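Local structure of putative alpha-L-fucosidase (Bacteroides thetaiotaomicron, 3EYP) at residues A120-H132 with Y142-M154. The protein probably hydrolyses alpha-L-fucosidic linkages, as a glycoside hydrolase of family 29 that joins a TIM-barrel-like domain to an F5/8 type C domain. Residues are numbered along the deposited sequence; the frame is centred on the assembly and turned at random.
Sequences AGIYLGPHDRHEH and YKEYYAHQLGELM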
loop_
_atom_site.group_PDB
_atom_site.type_symbol
_atom_site.label_atom_id
_atom_site.label_comp_id
_atom_site.label_asym_id
_atom_site.label_seq_id
_atom_site.Cartn_x
_atom_site.Cartn_y
_atom_site.Cartn_z
ATOM N N ALA A 120 -7.534 -11.075 4.423
ATOM C CA ALA A 120 -8.779 -10.519 3.827
ATOM C C ALA A 120 -9.048 -9.123 4.337
ATOM O O ALA A 120 -8.826 -8.802 5.500
ATOM C CB ALA A 120 -10.005 -11.405 4.130
ATOM N N GLY A 121 -9.500 -8.288 3.426
ATOM C CA GLY A 121 -9.994 -6.967 3.780
ATOM C C GLY A 121 -11.282 -6.638 3.055
ATOM O O GLY A 121 -11.662 -7.280 2.067
ATOM N N ILE A 122 -11.918 -5.614 3.575
ATOM C CA ILE A 122 -13.216 -5.151 3.157
ATOM C C ILE A 122 -13.308 -3.653 2.868
ATOM O O ILE A 122 -12.907 -2.789 3.670
ATOM C CB ILE A 122 -14.266 -5.430 4.259
ATOM C CG1 ILE A 122 -14.427 -6.942 4.572
ATOM C CG2 ILE A 122 -15.561 -4.866 3.877
ATOM C CD1 ILE A 122 -14.917 -7.805 3.319
ATOM N N TYR A 123 -13.803 -3.374 1.679
ATOM C CA TYR A 123 -14.208 -2.014 1.248
ATOM C C TYR A 123 -15.750 -1.969 1.365
ATOM O O TYR A 123 -16.463 -2.742 0.725
ATOM C CB TYR A 123 -13.698 -1.773 -0.178
ATOM C CG TYR A 123 -14.158 -0.504 -0.900
ATOM C CD1 TYR A 123 -13.225 0.380 -1.415
ATOM C CD2 TYR A 123 -15.508 -0.199 -1.061
ATOM C CE1 TYR A 123 -13.608 1.509 -2.099
ATOM C CE2 TYR A 123 -15.909 0.952 -1.714
ATOM C CZ TYR A 123 -14.945 1.804 -2.254
ATOM O OH TYR A 123 -15.324 2.963 -2.921
ATOM N N LEU A 124 -16.216 -1.105 2.237
ATOM C CA LEU A 124 -17.670 -0.888 2.498
ATOM C C LEU A 124 -17.972 0.604 2.402
ATOM O O LEU A 124 -17.698 1.358 3.311
ATOM C CB LEU A 124 -18.062 -1.398 3.878
ATOM C CG LEU A 124 -19.541 -1.427 4.293
ATOM C CD1 LEU A 124 -20.355 -2.419 3.396
ATOM C CD2 LEU A 124 -19.639 -1.766 5.732
ATOM N N GLY A 125 -18.525 0.975 1.243
ATOM C CA GLY A 125 -18.639 2.349 0.760
ATOM C C GLY A 125 -19.383 3.282 1.692
ATOM O O GLY A 125 -20.559 3.079 1.954
ATOM N N PRO A 126 -18.688 4.296 2.278
ATOM C CA PRO A 126 -19.479 5.194 3.121
ATOM C C PRO A 126 -20.608 5.947 2.458
ATOM O O PRO A 126 -21.704 6.000 2.998
ATOM C CB PRO A 126 -18.450 6.147 3.728
ATOM C CG PRO A 126 -17.181 5.385 3.703
ATOM C CD PRO A 126 -17.243 4.448 2.501
ATOM N N HIS A 127 -20.340 6.577 1.327
ATOM C CA HIS A 127 -21.391 7.225 0.552
ATOM C C HIS A 127 -22.166 6.112 -0.176
ATOM O O HIS A 127 -21.583 5.233 -0.807
ATOM C CB HIS A 127 -20.864 8.248 -0.450
ATOM C CG HIS A 127 -21.925 8.870 -1.305
ATOM N ND1 HIS A 127 -22.973 9.622 -0.798
ATOM C CD2 HIS A 127 -22.074 8.884 -2.649
ATOM C CE1 HIS A 127 -23.716 10.070 -1.793
ATOM N NE2 HIS A 127 -23.209 9.611 -2.926
ATOM N N ASP A 128 -23.479 6.167 -0.024
ATOM C CA ASP A 128 -24.393 5.108 -0.595
ATOM C C ASP A 128 -25.492 5.753 -1.382
ATOM O O ASP A 128 -26.453 6.352 -0.822
ATOM C CB ASP A 128 -24.914 4.233 0.584
ATOM C CG ASP A 128 -25.681 2.994 0.152
ATOM O OD1 ASP A 128 -26.426 3.046 -0.832
ATOM O OD2 ASP A 128 -25.490 1.947 0.827
ATOM N N ARG A 129 -25.353 5.675 -2.695
ATOM C CA ARG A 129 -26.291 6.301 -3.599
ATOM C C ARG A 129 -27.658 5.635 -3.552
ATOM O O ARG A 129 -28.699 6.294 -3.750
ATOM C CB ARG A 129 -25.766 6.324 -5.038
ATOM C CG ARG A 129 -24.617 7.234 -5.248
ATOM C CD ARG A 129 -23.935 6.940 -6.541
ATOM N NE ARG A 129 -22.709 7.695 -6.698
ATOM C CZ ARG A 129 -21.600 7.230 -7.201
ATOM N NH1 ARG A 129 -21.522 5.959 -7.583
ATOM N NH2 ARG A 129 -20.533 8.022 -7.247
ATOM N N HIS A 130 -27.682 4.356 -3.176
ATOM C CA HIS A 130 -28.930 3.592 -3.243
ATOM C C HIS A 130 -29.801 4.073 -2.103
ATOM O O HIS A 130 -30.969 4.395 -2.284
ATOM C CB HIS A 130 -28.704 2.053 -3.191
ATOM C CG HIS A 130 -29.986 1.264 -3.277
ATOM N ND1 HIS A 130 -30.655 1.052 -4.470
ATOM C CD2 HIS A 130 -30.743 0.675 -2.310
ATOM C CE1 HIS A 130 -31.780 0.385 -4.235
ATOM N NE2 HIS A 130 -31.853 0.140 -2.926
ATOM N N GLU A 131 -29.176 4.237 -0.950
ATOM C CA GLU A 131 -29.900 4.570 0.255
ATOM C C GLU A 131 -30.386 5.958 0.114
ATOM O O GLU A 131 -31.489 6.309 0.623
ATOM C CB GLU A 131 -29.045 4.372 1.505
ATOM C CG GLU A 131 -28.865 2.874 1.858
ATOM C CD GLU A 131 -30.074 2.282 2.494
ATOM O OE1 GLU A 131 -30.654 2.918 3.389
ATOM O OE2 GLU A 131 -30.434 1.161 2.129
ATOM N N HIS A 132 -29.582 6.755 -0.588
ATOM C CA HIS A 132 -29.958 8.184 -0.861
ATOM C C HIS A 132 -31.210 8.356 -1.712
ATOM O O HIS A 132 -31.862 9.406 -1.660
ATOM C CB HIS A 132 -28.823 9.009 -1.480
ATOM C CG HIS A 132 -27.957 9.718 -0.470
ATOM N ND1 HIS A 132 -28.346 10.878 0.174
ATOM C CD2 HIS A 132 -26.683 9.489 -0.077
ATOM C CE1 HIS A 132 -27.363 11.299 0.962
ATOM N NE2 HIS A 132 -26.341 10.472 0.827
ATOM N N TYR A 142 -28.788 6.324 8.358
ATOM C CA TYR A 142 -27.827 5.665 7.506
ATOM C C TYR A 142 -26.683 5.190 8.400
ATOM O O TYR A 142 -26.061 4.159 8.177
ATOM C CB TYR A 142 -27.306 6.597 6.422
ATOM C CG TYR A 142 -26.195 5.911 5.618
ATOM C CD1 TYR A 142 -26.505 4.926 4.679
ATOM C CD2 TYR A 142 -24.851 6.178 5.847
ATOM C CE1 TYR A 142 -25.531 4.286 3.962
ATOM C CE2 TYR A 142 -23.865 5.503 5.147
ATOM C CZ TYR A 142 -24.224 4.554 4.188
ATOM O OH TYR A 142 -23.275 3.882 3.428
ATOM N N LYS A 143 -26.388 6.003 9.407
ATOM C CA LYS A 143 -25.356 5.646 10.387
ATOM C C LYS A 143 -25.698 4.308 10.987
ATOM O O LYS A 143 -24.843 3.426 11.093
ATOM C CB LYS A 143 -25.234 6.682 11.508
ATOM C CG LYS A 143 -24.519 6.158 12.769
ATOM C CD LYS A 143 -24.552 7.123 13.921
ATOM C CE LYS A 143 -25.896 7.128 14.632
ATOM N NZ LYS A 143 -25.826 7.921 15.902
ATOM N N GLU A 144 -26.949 4.117 11.384
ATOM C CA GLU A 144 -27.326 2.800 11.956
ATOM C C GLU A 144 -27.284 1.658 10.945
ATOM O O GLU A 144 -26.875 0.572 11.275
ATOM C CB GLU A 144 -28.720 2.810 12.620
ATOM C CG GLU A 144 -28.885 3.878 13.645
ATOM C CD GLU A 144 -27.873 3.760 14.788
ATOM O OE1 GLU A 144 -27.502 2.617 15.197
ATOM O OE2 GLU A 144 -27.431 4.837 15.257
ATOM N N TYR A 145 -27.727 1.930 9.715
ATOM C CA TYR A 145 -27.737 0.914 8.627
ATOM C C TYR A 145 -26.317 0.398 8.386
ATOM O O TYR A 145 -26.008 -0.816 8.387
ATOM C CB TYR A 145 -28.271 1.516 7.292
ATOM C CG TYR A 145 -28.039 0.662 6.023
ATOM C CD1 TYR A 145 -28.659 -0.569 5.875
ATOM C CD2 TYR A 145 -27.220 1.100 4.981
ATOM C CE1 TYR A 145 -28.469 -1.342 4.765
ATOM C CE2 TYR A 145 -27.012 0.332 3.861
ATOM C CZ TYR A 145 -27.636 -0.899 3.754
ATOM O OH TYR A 145 -27.524 -1.685 2.649
ATOM N N TYR A 146 -25.456 1.361 8.181
ATOM C CA TYR A 146 -24.044 1.062 7.928
ATOM C C TYR A 146 -23.461 0.261 9.097
ATOM O O TYR A 146 -22.737 -0.699 8.916
ATOM C CB TYR A 146 -23.228 2.348 7.688
ATOM C CG TYR A 146 -21.799 2.086 7.178
ATOM C CD1 TYR A 146 -21.496 2.155 5.853
ATOM C CD2 TYR A 146 -20.756 1.809 8.082
ATOM C CE1 TYR A 146 -20.206 1.925 5.397
ATOM C CE2 TYR A 146 -19.494 1.585 7.641
ATOM C CZ TYR A 146 -19.206 1.669 6.324
ATOM O OH TYR A 146 -17.900 1.421 5.908
ATOM N N ALA A 147 -23.788 0.683 10.309
ATOM C CA ALA A 147 -23.283 0.013 11.523
ATOM C C ALA A 147 -23.734 -1.426 11.579
ATOM O O ALA A 147 -22.966 -2.313 11.965
ATOM C CB ALA A 147 -23.682 0.776 12.820
ATOM N N HIS A 148 -24.963 -1.664 11.143
ATOM C CA HIS A 148 -25.497 -3.025 11.133
ATOM C C HIS A 148 -24.675 -3.874 10.205
ATOM O O HIS A 148 -24.337 -4.972 10.505
ATOM C CB HIS A 148 -26.974 -3.084 10.731
ATOM C CG HIS A 148 -27.911 -2.655 11.822
ATOM N ND1 HIS A 148 -27.866 -3.186 13.101
ATOM C CD2 HIS A 148 -28.953 -1.795 11.811
ATOM C CE1 HIS A 148 -28.818 -2.626 13.837
ATOM N NE2 HIS A 148 -29.493 -1.772 13.080
ATOM N N GLN A 149 -24.443 -3.358 9.020
ATOM C CA GLN A 149 -23.708 -4.087 7.981
ATOM C C GLN A 149 -22.258 -4.353 8.371
ATOM O O GLN A 149 -21.695 -5.422 8.128
ATOM C CB GLN A 149 -23.795 -3.337 6.659
ATOM C CG GLN A 149 -25.204 -3.334 6.093
ATOM C CD GLN A 149 -25.260 -3.146 4.576
ATOM O OE1 GLN A 149 -24.588 -2.255 4.005
ATOM N NE2 GLN A 149 -26.125 -3.957 3.915
ATOM N N LEU A 150 -21.682 -3.327 8.995
ATOM C CA LEU A 150 -20.330 -3.388 9.526
ATOM C C LEU A 150 -20.253 -4.525 10.533
ATOM O O LEU A 150 -19.388 -5.385 10.463
ATOM C CB LEU A 150 -19.900 -1.991 10.066
ATOM C CG LEU A 150 -18.425 -1.688 10.222
ATOM C CD1 LEU A 150 -17.592 -2.071 9.007
ATOM C CD2 LEU A 150 -18.186 -0.228 10.817
ATOM N N GLY A 151 -21.250 -4.614 11.376
ATOM C CA GLY A 151 -21.343 -5.696 12.332
ATOM C C GLY A 151 -21.402 -7.085 11.753
ATOM O O GLY A 151 -20.794 -8.038 12.274
ATOM N N GLU A 152 -22.139 -7.221 10.662
ATOM C CA GLU A 152 -22.163 -8.468 9.954
ATOM C C GLU A 152 -20.759 -8.790 9.429
ATOM O O GLU A 152 -20.237 -9.889 9.606
ATOM C CB GLU A 152 -23.198 -8.455 8.780
ATOM C CG GLU A 152 -24.648 -8.253 9.219
ATOM C CD GLU A 152 -25.580 -8.292 8.076
ATOM O OE1 GLU A 152 -25.237 -7.615 7.093
ATOM O OE2 GLU A 152 -26.678 -8.914 8.143
ATOM N N LEU A 153 -20.143 -7.826 8.770
ATOM C CA LEU A 153 -18.888 -8.097 8.028
ATOM C C LEU A 153 -17.694 -8.279 8.952
ATOM O O LEU A 153 -16.687 -8.982 8.630
ATOM C CB LEU A 153 -18.605 -6.958 6.998
ATOM C CG LEU A 153 -19.586 -6.963 5.815
ATOM C CD1 LEU A 153 -19.430 -5.781 4.863
ATOM C CD2 LEU A 153 -19.515 -8.261 5.080
ATOM N N MET A 154 -17.810 -7.661 10.114
ATOM C CA MET A 154 -16.708 -7.686 11.134
ATOM C C MET A 154 -16.850 -8.830 12.141
ATOM O O MET A 154 -15.942 -9.092 12.960
ATOM C CB MET A 154 -16.623 -6.356 11.912
ATOM C CG MET A 154 -16.070 -5.116 11.131
ATOM S SD MET A 154 -14.511 -5.237 10.204
ATOM C CE MET A 154 -15.229 -5.332 8.554
HETATM O O HOH W 1 -26.837 -0.327 0.231
#
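Y146 reaches from helix 142-154 to the end of strand 120-124 and makes two uses of L124. Its OH donates to L124 O at 2.6 Å, tilted out of the carbonyl plane, while L124 CD2 sits over one face of the ring in a CH-pi contact, 3.9 Å from the centroid. The methyl contact, unlike the hydrogen bond to the main-chain carbonyl, follows from L124 CG lying anti to the backbone nitrogen (chi1 -173°). A phenylalanine in place of Y146 could keep the methyl-on-ring packing but would probably leave L124 O, at the buried strand end, without this donor. Farther along the helix, L153 CD1 touches both L124 CD1, at 3.8 Å, and I122 CG2, and L150 meets the other methyl of L124.

Where the strand gives way to loop, Y142 takes over. Its OH makes a weak bond to P126 O at 2.7 Å and is also hydrogen-bonded to K76 from the neighbouring strand, while D128 CB packs obliquely against the ring. E131 bends at chi2 to lay its carboxylate almost flat on Y145, the planes 18° apart, with E131 OE2 over the rim of one face, 3.8 Å from Y145 CZ; Q149 CG covers the opposite face. A water links Y145 OH to D128 OD2, which also forms a salt bridge with K76.

D128 in turn caps the short helix that carries E131, its OD1 accepting from E131 N at 3.0 Å and more weakly from H130 N. Strand and helix run nearly antiparallel (167°), as expected in the beta/alpha layering of a TIM-barrel-like domain. The contact is thus apolar along the strand and polar at the loop, where K76 probably helps to keep the buried D128 carboxylate ionised.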